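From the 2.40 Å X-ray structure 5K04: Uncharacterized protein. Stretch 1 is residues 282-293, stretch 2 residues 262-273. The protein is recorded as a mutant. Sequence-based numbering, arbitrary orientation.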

# COMPACT_ATOMS: atom_id res chain seq x y z
N LEU A 282 -32.67 5.57 -1.60
CA LEU A 282 -33.20 5.21 -2.91
C LEU A 282 -34.36 6.10 -3.30
O LEU A 282 -34.51 6.45 -4.48
CB LEU A 282 -33.64 3.75 -2.92
CG LEU A 282 -34.00 3.21 -4.30
CD1 LEU A 282 -32.75 3.13 -5.17
CD2 LEU A 282 -34.67 1.84 -4.18
N LYS A 283 -35.18 6.49 -2.32
CA LYS A 283 -36.33 7.36 -2.58
C LYS A 283 -35.87 8.70 -3.17
O LYS A 283 -36.57 9.27 -4.02
CB LYS A 283 -37.12 7.57 -1.30
CG LYS A 283 -38.00 6.39 -0.95
CD LYS A 283 -38.85 6.66 0.27
CE LYS A 283 -39.78 5.48 0.57
NZ LYS A 283 -40.91 5.31 -0.41
N ILE A 284 -34.70 9.18 -2.74
CA ILE A 284 -34.08 10.33 -3.38
C ILE A 284 -33.69 9.99 -4.81
O ILE A 284 -33.95 10.75 -5.74
CB ILE A 284 -32.85 10.80 -2.58
CG1 ILE A 284 -33.21 10.94 -1.10
CG2 ILE A 284 -32.35 12.11 -3.15
CD1 ILE A 284 -32.04 11.32 -0.22
N GLU A 285 -33.04 8.84 -4.99
CA GLU A 285 -32.64 8.40 -6.32
C GLU A 285 -33.86 8.17 -7.22
O GLU A 285 -33.78 8.35 -8.44
CB GLU A 285 -31.80 7.12 -6.21
CG GLU A 285 -30.69 7.00 -7.25
CD GLU A 285 -29.42 7.75 -6.87
OE1 GLU A 285 -29.05 7.73 -5.68
OE2 GLU A 285 -28.80 8.34 -7.78
N LEU A 286 -35.00 7.82 -6.62
CA LEU A 286 -36.19 7.56 -7.42
C LEU A 286 -36.87 8.86 -7.83
O LEU A 286 -37.41 8.95 -8.93
CB LEU A 286 -37.15 6.65 -6.65
CG LEU A 286 -38.45 6.23 -7.37
CD1 LEU A 286 -38.15 5.32 -8.55
CD2 LEU A 286 -39.45 5.59 -6.41
N ASP A 287 -36.82 9.88 -6.96
CA ASP A 287 -37.30 11.21 -7.33
C ASP A 287 -36.50 11.76 -8.51
O ASP A 287 -37.08 12.27 -9.48
CB ASP A 287 -37.20 12.16 -6.15
CG ASP A 287 -38.16 11.80 -5.04
OD1 ASP A 287 -38.98 10.88 -5.25
OD2 ASP A 287 -38.08 12.44 -3.96
N ILE A 288 -35.18 11.66 -8.44
CA ILE A 288 -34.33 12.13 -9.54
C ILE A 288 -34.67 11.39 -10.83
O ILE A 288 -34.82 12.01 -11.89
CB ILE A 288 -32.85 11.94 -9.15
CG1 ILE A 288 -32.47 12.91 -8.04
CG2 ILE A 288 -31.93 12.08 -10.36
CD1 ILE A 288 -31.12 12.62 -7.40
N LEU A 289 -34.83 10.07 -10.74
CA LEU A 289 -35.08 9.24 -11.91
C LEU A 289 -36.39 9.60 -12.61
O LEU A 289 -36.52 9.41 -13.82
CB LEU A 289 -35.09 7.77 -11.50
CG LEU A 289 -35.23 6.74 -12.61
CD1 LEU A 289 -34.07 6.87 -13.57
CD2 LEU A 289 -35.30 5.33 -12.02
N TYR A 290 -37.38 10.10 -11.86
CA TYR A 290 -38.68 10.45 -12.41
C TYR A 290 -38.88 11.96 -12.45
O TYR A 290 -40.02 12.43 -12.50
CB TYR A 290 -39.80 9.77 -11.61
CG TYR A 290 -40.01 8.32 -12.01
CD1 TYR A 290 -39.17 7.31 -11.53
CD2 TYR A 290 -41.05 7.95 -12.87
CE1 TYR A 290 -39.35 5.98 -11.90
CE2 TYR A 290 -41.24 6.62 -13.23
CZ TYR A 290 -40.38 5.64 -12.75
OH TYR A 290 -40.57 4.32 -13.12
N SER A 291 -37.78 12.72 -12.43
CA SER A 291 -37.81 14.17 -12.58
C SER A 291 -38.79 14.83 -11.60
O SER A 291 -39.52 15.76 -11.95
CB SER A 291 -38.12 14.55 -14.03
OG SER A 291 -37.17 13.93 -14.90
N ARG A 292 -38.77 14.36 -10.36
CA ARG A 292 -39.60 14.87 -9.27
C ARG A 292 -38.74 15.67 -8.28
O ARG A 292 -37.51 15.71 -8.37
CB ARG A 292 -40.31 13.73 -8.56
CG ARG A 292 -41.26 12.93 -9.41
CD ARG A 292 -41.65 11.65 -8.69
NE ARG A 292 -42.48 11.88 -7.50
CZ ARG A 292 -43.80 11.69 -7.47
NH1 ARG A 292 -44.44 11.26 -8.55
NH2 ARG A 292 -44.48 11.93 -6.35
N ASN A 293 -39.42 16.28 -7.31
CA ASN A 293 -38.77 17.14 -6.34
C ASN A 293 -38.07 16.33 -5.25
O ASN A 293 -38.67 15.44 -4.63
CB ASN A 293 -39.78 18.09 -5.72
CG ASN A 293 -39.27 18.71 -4.44
OD1 ASN A 293 -39.71 18.35 -3.34
ND2 ASN A 293 -38.32 19.63 -4.57
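Stretch 2 262-273: GKSFEELDQKLT

The most unusual feature of this contact is the way one phenylalanine serves two neighbours with different parts of its side chain. The guanidinium of Arg292 lies flat on the ring of Phe265, with centres 3.6 Å apart and planes only 4° from parallel, while the edge of the same ring is directed toward the face of Tyr290, the two aromatic planes meeting at 72°. The stacking brings Arg292 CZ to 3.6 Å from the Phe265 ring centroid, a cation-pi arrangement over the face, and Arg292 CD adds a CH-pi contact at 3.7 Å from that centroid. It illustrates a general principle: an aromatic residue at the start of a helix can tie together the side chains that gather at the end of an antiparallel neighbour.

Stretch 2 enters in an extended conformation through Lys263 and Ser264, turns helical at Phe265, and finishes with a type I beta turn from Asp269 to Leu272. Ser264 is the N-cap, its OG accepting a hydrogen bond from Glu267 N at 3.0 Å. The helix runs nearly antiparallel to helix 282-289: the N-to-C directions differ by 169°, and the axes approach to 11.2 Å. The register follows from this direction. Phe265 lies beside Tyr290, with CA atoms 6.9 Å apart, and Asp269 beside Lys283, with CA atoms 7.6 Å apart.

At the first of these ends, Tyr290 has just left helical geometry, and its ring lies against the start of the other helix. Phe265 CB sits over one face, 4.0 Å from the ring centroid, while Tyr290 OH donates a hydrogen bond of 2.6 Å to Lys263 O near the plane of the ring. The hydroxyl thus satisfies a carbonyl just ahead of the helix.

Between the two ends, Leu286 points toward stretch 2 and fills the space between the helices. Its CD2 reaches Phe265 CE1 at 3.5 Å and Leu272 CD1 at 4.1 Å, and its CD1 meets Leu268 CD1 at 3.8 Å. One helical turn earlier, Leu282 CD2 packs on Leu272 CD2 at 4.0 Å, so the leucine of the beta turn extends the apolar layer beyond the short helix.

At the far end, the long side chain of Lys283 brings its ammonium group to Asp269 in a salt bridge. The modelled separation of Lys283 NZ and Asp269 OD1, 2.4 Å, is too short to be taken literally. Together the two stretches bury 611 Å², summed over both sides.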

# COMPACT_ATOMS: atom_id res chain seq x y z
N GLY A 262 -41.30 0.66 -18.30
CA GLY A 262 -42.57 1.37 -18.26
C GLY A 262 -43.28 1.42 -16.92
O GLY A 262 -44.44 1.84 -16.87
N LYS A 263 -42.62 1.01 -15.83
CA LYS A 263 -43.27 1.03 -14.53
C LYS A 263 -43.48 2.47 -14.07
O LYS A 263 -42.65 3.35 -14.32
CB LYS A 263 -42.43 0.28 -13.50
CG LYS A 263 -42.19 -1.18 -13.85
CD LYS A 263 -43.40 -2.04 -13.53
CE LYS A 263 -43.08 -3.52 -13.75
NZ LYS A 263 -44.11 -4.40 -13.14
N SER A 264 -44.60 2.71 -13.40
CA SER A 264 -44.87 4.03 -12.85
C SER A 264 -44.04 4.28 -11.59
O SER A 264 -43.54 3.35 -10.95
CB SER A 264 -46.35 4.20 -12.53
OG SER A 264 -46.75 3.29 -11.53
N PHE A 265 -43.90 5.56 -11.25
CA PHE A 265 -43.27 5.93 -9.99
C PHE A 265 -43.98 5.24 -8.82
O PHE A 265 -43.34 4.62 -7.97
CB PHE A 265 -43.29 7.45 -9.82
CG PHE A 265 -42.88 7.91 -8.44
CD1 PHE A 265 -41.54 8.13 -8.14
CD2 PHE A 265 -43.83 8.14 -7.46
CE1 PHE A 265 -41.16 8.56 -6.87
CE2 PHE A 265 -43.45 8.57 -6.19
CZ PHE A 265 -42.11 8.77 -5.90
N GLU A 266 -45.31 5.33 -8.80
CA GLU A 266 -46.10 4.74 -7.72
C GLU A 266 -45.88 3.23 -7.63
O GLU A 266 -45.82 2.67 -6.53
CB GLU A 266 -47.59 5.05 -7.92
CG GLU A 266 -47.97 6.53 -7.77
CD GLU A 266 -47.54 7.39 -8.95
OE1 GLU A 266 -47.22 6.84 -10.02
OE2 GLU A 266 -47.52 8.64 -8.81
N GLU A 267 -45.81 2.55 -8.78
CA GLU A 267 -45.58 1.11 -8.78
C GLU A 267 -44.28 0.76 -8.06
O GLU A 267 -44.23 -0.21 -7.29
CB GLU A 267 -45.54 0.58 -10.22
CG GLU A 267 -46.56 -0.48 -10.53
CD GLU A 267 -46.57 -0.86 -12.00
OE1 GLU A 267 -46.35 -2.05 -12.30
OE2 GLU A 267 -46.78 0.04 -12.85
N LEU A 268 -43.23 1.55 -8.28
CA LEU A 268 -41.95 1.28 -7.62
C LEU A 268 -42.02 1.65 -6.14
O LEU A 268 -41.68 0.83 -5.27
CB LEU A 268 -40.83 2.04 -8.33
CG LEU A 268 -40.54 1.56 -9.76
CD1 LEU A 268 -39.36 2.27 -10.39
CD2 LEU A 268 -40.31 0.05 -9.78
N ASP A 269 -42.49 2.86 -5.84
CA ASP A 269 -42.50 3.38 -4.47
C ASP A 269 -43.36 2.53 -3.53
O ASP A 269 -43.04 2.42 -2.34
CB ASP A 269 -42.99 4.83 -4.49
CG ASP A 269 -42.95 5.50 -3.12
OD1 ASP A 269 -41.86 5.65 -2.54
OD2 ASP A 269 -44.02 5.93 -2.64
N GLN A 270 -44.43 1.92 -4.03
CA GLN A 270 -45.29 1.10 -3.18
C GLN A 270 -44.56 -0.14 -2.66
O GLN A 270 -44.93 -0.68 -1.62
CB GLN A 270 -46.56 0.69 -3.93
CG GLN A 270 -47.57 1.82 -4.11
CD GLN A 270 -48.68 1.50 -5.11
OE1 GLN A 270 -48.58 0.54 -5.89
NE2 GLN A 270 -49.74 2.31 -5.10
N LYS A 271 -43.52 -0.60 -3.37
CA LYS A 271 -42.68 -1.69 -2.88
C LYS A 271 -41.59 -1.22 -1.92
O LYS A 271 -40.84 -2.05 -1.40
CB LYS A 271 -42.05 -2.45 -4.06
CG LYS A 271 -43.01 -3.38 -4.79
CD LYS A 271 -42.26 -4.40 -5.64
CE LYS A 271 -43.13 -5.60 -6.01
NZ LYS A 271 -44.34 -5.20 -6.79
N LEU A 272 -41.50 0.08 -1.65
CA LEU A 272 -40.46 0.63 -0.79
C LEU A 272 -41.05 0.97 0.58
O LEU A 272 -41.22 2.12 0.96
CB LEU A 272 -39.83 1.86 -1.46
CG LEU A 272 -39.19 1.59 -2.82
CD1 LEU A 272 -38.62 2.85 -3.43
CD2 LEU A 272 -38.10 0.53 -2.71
N THR A 273 -41.34 -0.10 1.34
CA THR A 273 -42.12 0.00 2.57
C THR A 273 -41.27 0.04 3.84
O THR A 273 -41.71 0.61 4.84
CB THR A 273 -43.10 -1.18 2.67
OG1 THR A 273 -42.43 -2.31 3.23
CG2 THR A 273 -43.62 -1.55 1.29